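Local coordinates for protein N(G),N(G)-dimethylarginine dimethylaminohydrolase (Pseudomonas aeruginosa, PDB 1H70) that hydrolyses N(omega)-methylated and N(omega),N(omega)-dimethylated L-arginines to L-citrulline, releasing methylamine or dimethylamine, at residues 40-45 with 212-217; 192-197 with 227-232. The protein carries 1 engineered substitution. All coordinates share one frame; numbering follows the deposited sequence.

From the N terminus the segments come in the order 40-45, 192-197, 212-217, 227-232, so the two contacts cross instead of nesting. Interaction 1 closes a long loop of 166 residues, bringing the end region of helix 29-43 onto strand 212-216. Interaction 2 spans 29 intervening residues, among them that same strand, and joins edge strand 192-195 of one three-stranded sheet to the connection between helix 220-227 and strand 232-236. The contacts meet where Val-213 N lies 2.9 Å from Arg-232 O, a probable hydrogen bond between parallel strands. Together they tie the sheet holding 212-216 to a helix and to a neighbouring sheet.

Interaction 1. Residues 40-45 with 212-217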
# COMPACT_ATOMS: atom_id res chain seq x y z
N ILE A 40 7.84 10.82 -6.11
CA ILE A 40 9.09 10.20 -6.61
C ILE A 40 10.34 10.93 -6.10
O ILE A 40 11.33 10.30 -5.71
CB ILE A 40 9.07 10.13 -8.16
CG1 ILE A 40 7.93 9.22 -8.62
CG2 ILE A 40 10.39 9.59 -8.72
CD1 ILE A 40 8.02 7.76 -8.12
N ARG A 41 10.28 12.27 -6.07
CA ARG A 41 11.42 13.05 -5.61
C ARG A 41 11.70 12.80 -4.15
O ARG A 41 12.84 12.84 -3.73
CB ARG A 41 11.23 14.55 -5.87
CG ARG A 41 11.03 14.88 -7.34
CD ARG A 41 11.07 16.39 -7.60
NE ARG A 41 12.44 16.88 -7.45
CZ ARG A 41 12.80 18.14 -7.69
NH1 ARG A 41 11.87 19.01 -8.06
NH2 ARG A 41 14.07 18.55 -7.54
N ALA A 42 10.65 12.56 -3.35
CA ALA A 42 10.82 12.20 -1.95
C ALA A 42 11.49 10.83 -1.88
O ALA A 42 12.43 10.61 -1.10
CB ALA A 42 9.46 12.14 -1.27
N LEU A 43 11.02 9.88 -2.69
CA LEU A 43 11.59 8.54 -2.71
C LEU A 43 13.03 8.52 -3.19
O LEU A 43 13.81 7.64 -2.81
CB LEU A 43 10.72 7.56 -3.54
CG LEU A 43 9.41 7.14 -2.86
CD1 LEU A 43 8.40 6.63 -3.88
CD2 LEU A 43 9.66 6.10 -1.76
N GLN A 44 13.43 9.50 -4.00
CA GLN A 44 14.81 9.60 -4.45
C GLN A 44 15.78 9.95 -3.31
O GLN A 44 17.00 9.82 -3.49
CB GLN A 44 14.93 10.69 -5.52
CG GLN A 44 14.47 10.31 -6.92
CD GLN A 44 14.56 11.49 -7.90
OE1 GLN A 44 15.62 11.73 -8.52
NE2 GLN A 44 13.48 12.18 -8.08
N THR A 45 15.25 10.37 -2.16
CA THR A 45 16.09 10.69 -1.00
C THR A 45 16.15 9.57 0.02
O THR A 45 16.76 9.73 1.09
CB THR A 45 15.62 11.97 -0.27
OG1 THR A 45 14.39 11.74 0.45
CG2 THR A 45 15.31 13.09 -1.26
N ARG A 212 13.11 6.87 6.94
CA ARG A 212 12.36 8.04 6.51
C ARG A 212 10.90 7.60 6.60
O ARG A 212 10.63 6.39 6.49
CB ARG A 212 12.61 8.42 5.04
CG ARG A 212 13.92 7.90 4.42
CD ARG A 212 15.05 8.77 4.69
NE ARG A 212 16.33 8.74 3.97
CZ ARG A 212 17.40 7.95 3.93
NH1 ARG A 212 18.41 8.40 3.18
NH2 ARG A 212 17.52 6.74 4.52
N VAL A 213 9.98 8.52 6.83
CA VAL A 213 8.57 8.14 6.81
C VAL A 213 7.91 9.15 5.89
O VAL A 213 7.96 10.37 6.13
CB VAL A 213 7.87 8.07 8.17
CG1 VAL A 213 6.35 7.98 7.94
CG2 VAL A 213 8.28 6.84 8.97
N ILE A 214 7.33 8.65 4.80
CA ILE A 214 6.67 9.53 3.82
C ILE A 214 5.19 9.57 4.16
O ILE A 214 4.56 8.51 4.33
CB ILE A 214 6.92 9.05 2.39
CG1 ILE A 214 8.42 9.21 2.04
CG2 ILE A 214 6.08 9.86 1.40
CD1 ILE A 214 8.85 8.57 0.73
N MET A 215 4.62 10.76 4.32
CA MET A 215 3.23 10.86 4.73
C MET A 215 2.55 11.98 3.94
O MET A 215 3.25 12.84 3.38
CB MET A 215 3.15 11.20 6.24
CG MET A 215 3.61 12.62 6.50
SD MET A 215 3.46 13.15 8.25
CE MET A 215 1.72 12.98 8.46
N PRO A 216 1.22 11.97 3.90
CA PRO A 216 0.47 13.03 3.22
C PRO A 216 0.67 14.37 3.93
O PRO A 216 0.77 14.44 5.18
CB PRO A 216 -0.99 12.59 3.35
CG PRO A 216 -1.02 11.64 4.50
CD PRO A 216 0.33 10.96 4.50
N ALA A 217 0.75 15.44 3.14
CA ALA A 217 0.92 16.78 3.70
C ALA A 217 -0.43 17.28 4.21
O ALA A 217 -1.46 16.93 3.63
CB ALA A 217 1.46 17.71 2.66
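The guanidinium of Arg-212 approaches the backbone carbonyl of Thr-45 with two N-H groups at once. Arg-212 NE lies 3.1 Å and Arg-212 NH1 3.0 Å from Thr-45 O, but the N-H...O angles of 135° and 125° mark both as weak, and the oxygen sits obliquely to the guanidinium plane. The stronger support of this group lies beyond the two segments: NH2 donates to Asn-210 O and NH1 forms a salt bridge with Asp-47, so Thr-45 O is a shared, secondary acceptor. A bend at chi2 of -85° shapes the arginine chain that reaches it. On the helix side, Ala-42 O takes two donors, Thr-45 N at 3.0 Å and Thr-45 OG1 at 2.7 Å, the hydroxyl lying in the carbonyl plane. The threonine side chain thereby folds back onto the C-terminal part of helix 29-43, while Gln-44 N is bound to Ile-40 O at 2.8 Å. Such packing of a helix on the strands of a small sheet is a feature of the pentein alpha/beta propeller to which dimethylargininases belong, and here strand 212-216 is the middle strand of three. Apart from these polar groups, the contact between the segments is apolar. Ile-214 CD1 lies 3.6 Å from Leu-43 CD2 and 4.1 Å from Ala-42 CB, the leucine and isoleucine side chains crossing at about a right angle. Although the leucine CB is directed away from the strand, CD2 returns to it. Ala-42 also touches Ile-234 and Val-236 of the adjoining strand 232-236, and Leu-43 touches Ile-6 of strand 5-9.

Interaction 2. Residues 192-197 with 227-232; sequences NIIEIP and ARLGYR
Leu-229 meets two residues of strand 192-195 through its two methyl groups, one apiece. Followed outward, its CB points toward the strand yet is still 5.9 Å from Ile-194 CD1, and CG closes that gap only to 4.8 Å. Beyond CG the branches divide the work. Leu-229 CD1 comes end-on to Ile-194 CD1 at 3.4 Å, closer than two methyl carbons normally pack, with the two side chains reaching toward each other tip to tip. Leu-229 CD2 lies 4.1 Å from Asn-192 ND2, where the leucine and the amide run at a slant to one another. That is packing alone, because the hydrogen-bonding need of ND2 is met by Asn-175 OD1. The isoleucine owes its reach to CG1 standing opposite the carbonyl carbon (chi1 -57°), with CD1 leading toward the leucine. Asn-175 of strand 175-178 also touches both Leu-229 and Ile-194, and its ND2 is hydrogen-bonded to Tyr-231 OH, so one asparagine binds polar groups from each segment. The leucine sits in a type I beta turn running from Ala-227 to Gly-230 and closed by Gly-230 N to Ala-227 O at 3.0 Å. Gly-230 then leaves the helical conformation with a phi of 118°, backbone angles that by themselves call for glycine. The arrangement belongs to a beta-alpha-beta crossover, in which helix 220-227 links parallel strands 212-216 and 232-236; the turn after the helix packs against the edge strand of another small sheet in the pentein propeller.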
# COMPACT_ATOMS: atom_id res chain seq x y z
N ASN A 192 3.14 -0.59 19.82
CA ASN A 192 3.00 0.74 20.39
C ASN A 192 2.01 1.40 19.45
O ASN A 192 2.42 1.83 18.37
CB ASN A 192 4.31 1.50 20.37
CG ASN A 192 4.16 2.97 20.72
OD1 ASN A 192 3.29 3.36 21.51
ND2 ASN A 192 5.00 3.80 20.10
N ILE A 193 0.73 1.43 19.82
CA ILE A 193 -0.27 2.00 18.92
C ILE A 193 -0.30 3.50 18.97
O ILE A 193 -0.36 4.12 20.04
CB ILE A 193 -1.67 1.44 19.17
CG1 ILE A 193 -1.65 -0.09 19.11
CG2 ILE A 193 -2.63 2.01 18.15
CD1 ILE A 193 -2.92 -0.74 19.70
N ILE A 194 -0.20 4.08 17.77
CA ILE A 194 -0.27 5.52 17.59
C ILE A 194 -1.63 5.80 16.97
O ILE A 194 -1.87 5.59 15.78
CB ILE A 194 0.90 6.01 16.72
CG1 ILE A 194 2.23 5.58 17.36
CG2 ILE A 194 0.84 7.51 16.53
CD1 ILE A 194 3.35 5.43 16.35
N GLU A 195 -2.56 6.20 17.84
CA GLU A 195 -3.92 6.48 17.41
C GLU A 195 -3.99 7.77 16.63
O GLU A 195 -3.59 8.83 17.11
CB GLU A 195 -4.86 6.53 18.62
N ILE A 196 -4.50 7.70 15.40
CA ILE A 196 -4.62 8.87 14.55
C ILE A 196 -5.92 9.59 14.89
O ILE A 196 -6.97 8.96 14.97
CB ILE A 196 -4.65 8.41 13.07
CG1 ILE A 196 -3.38 7.63 12.73
CG2 ILE A 196 -4.84 9.59 12.11
CD1 ILE A 196 -2.06 8.34 12.99
N PRO A 197 -5.88 10.89 15.12
CA PRO A 197 -7.08 11.67 15.46
C PRO A 197 -8.11 11.62 14.33
O PRO A 197 -7.70 11.55 13.17
CB PRO A 197 -6.56 13.10 15.64
CG PRO A 197 -5.09 12.99 15.82
CD PRO A 197 -4.67 11.72 15.08
N ALA A 227 7.34 12.15 13.98
CA ALA A 227 8.61 12.84 14.13
C ALA A 227 9.29 12.60 15.48
O ALA A 227 10.51 12.35 15.57
CB ALA A 227 8.39 14.37 13.95
N ARG A 228 8.50 12.65 16.54
CA ARG A 228 9.05 12.45 17.88
C ARG A 228 9.60 11.05 18.10
O ARG A 228 10.46 10.84 18.96
CB ARG A 228 8.02 12.85 18.92
CG ARG A 228 7.66 14.32 18.79
CD ARG A 228 6.76 14.77 19.92
NE ARG A 228 7.43 14.52 21.19
CZ ARG A 228 8.32 15.34 21.70
NH1 ARG A 228 8.64 16.45 21.04
NH2 ARG A 228 8.90 15.07 22.86
N LEU A 229 9.16 10.09 17.30
CA LEU A 229 9.68 8.74 17.44
C LEU A 229 11.12 8.63 16.91
O LEU A 229 11.83 7.69 17.28
CB LEU A 229 8.74 7.73 16.80
CG LEU A 229 7.46 7.55 17.64
CD1 LEU A 229 6.31 7.07 16.79
CD2 LEU A 229 7.72 6.61 18.80
N GLY A 230 11.56 9.58 16.08
CA GLY A 230 12.92 9.59 15.59
C GLY A 230 13.09 9.45 14.09
O GLY A 230 14.21 9.43 13.58
N TYR A 231 11.97 9.34 13.38
CA TYR A 231 12.00 9.19 11.93
C TYR A 231 12.17 10.52 11.20
O TYR A 231 11.73 11.55 11.67
CB TYR A 231 10.69 8.57 11.45
CG TYR A 231 10.36 7.23 12.06
CD1 TYR A 231 11.04 6.10 11.67
CD2 TYR A 231 9.37 7.11 13.02
CE1 TYR A 231 10.74 4.85 12.22
CE2 TYR A 231 9.06 5.89 13.59
CZ TYR A 231 9.75 4.76 13.18
OH TYR A 231 9.42 3.56 13.75
N ARG A 232 12.80 10.47 10.03
CA ARG A 232 12.91 11.65 9.19
C ARG A 232 11.60 11.73 8.41
O ARG A 232 11.37 10.92 7.52
CB ARG A 232 14.07 11.54 8.20
CG ARG A 232 15.42 11.56 8.87
CD ARG A 232 16.59 11.44 7.89
NE ARG A 232 16.61 12.53 6.92
CZ ARG A 232 17.49 12.60 5.93
NH1 ARG A 232 18.42 11.66 5.78
NH2 ARG A 232 17.46 13.62 5.08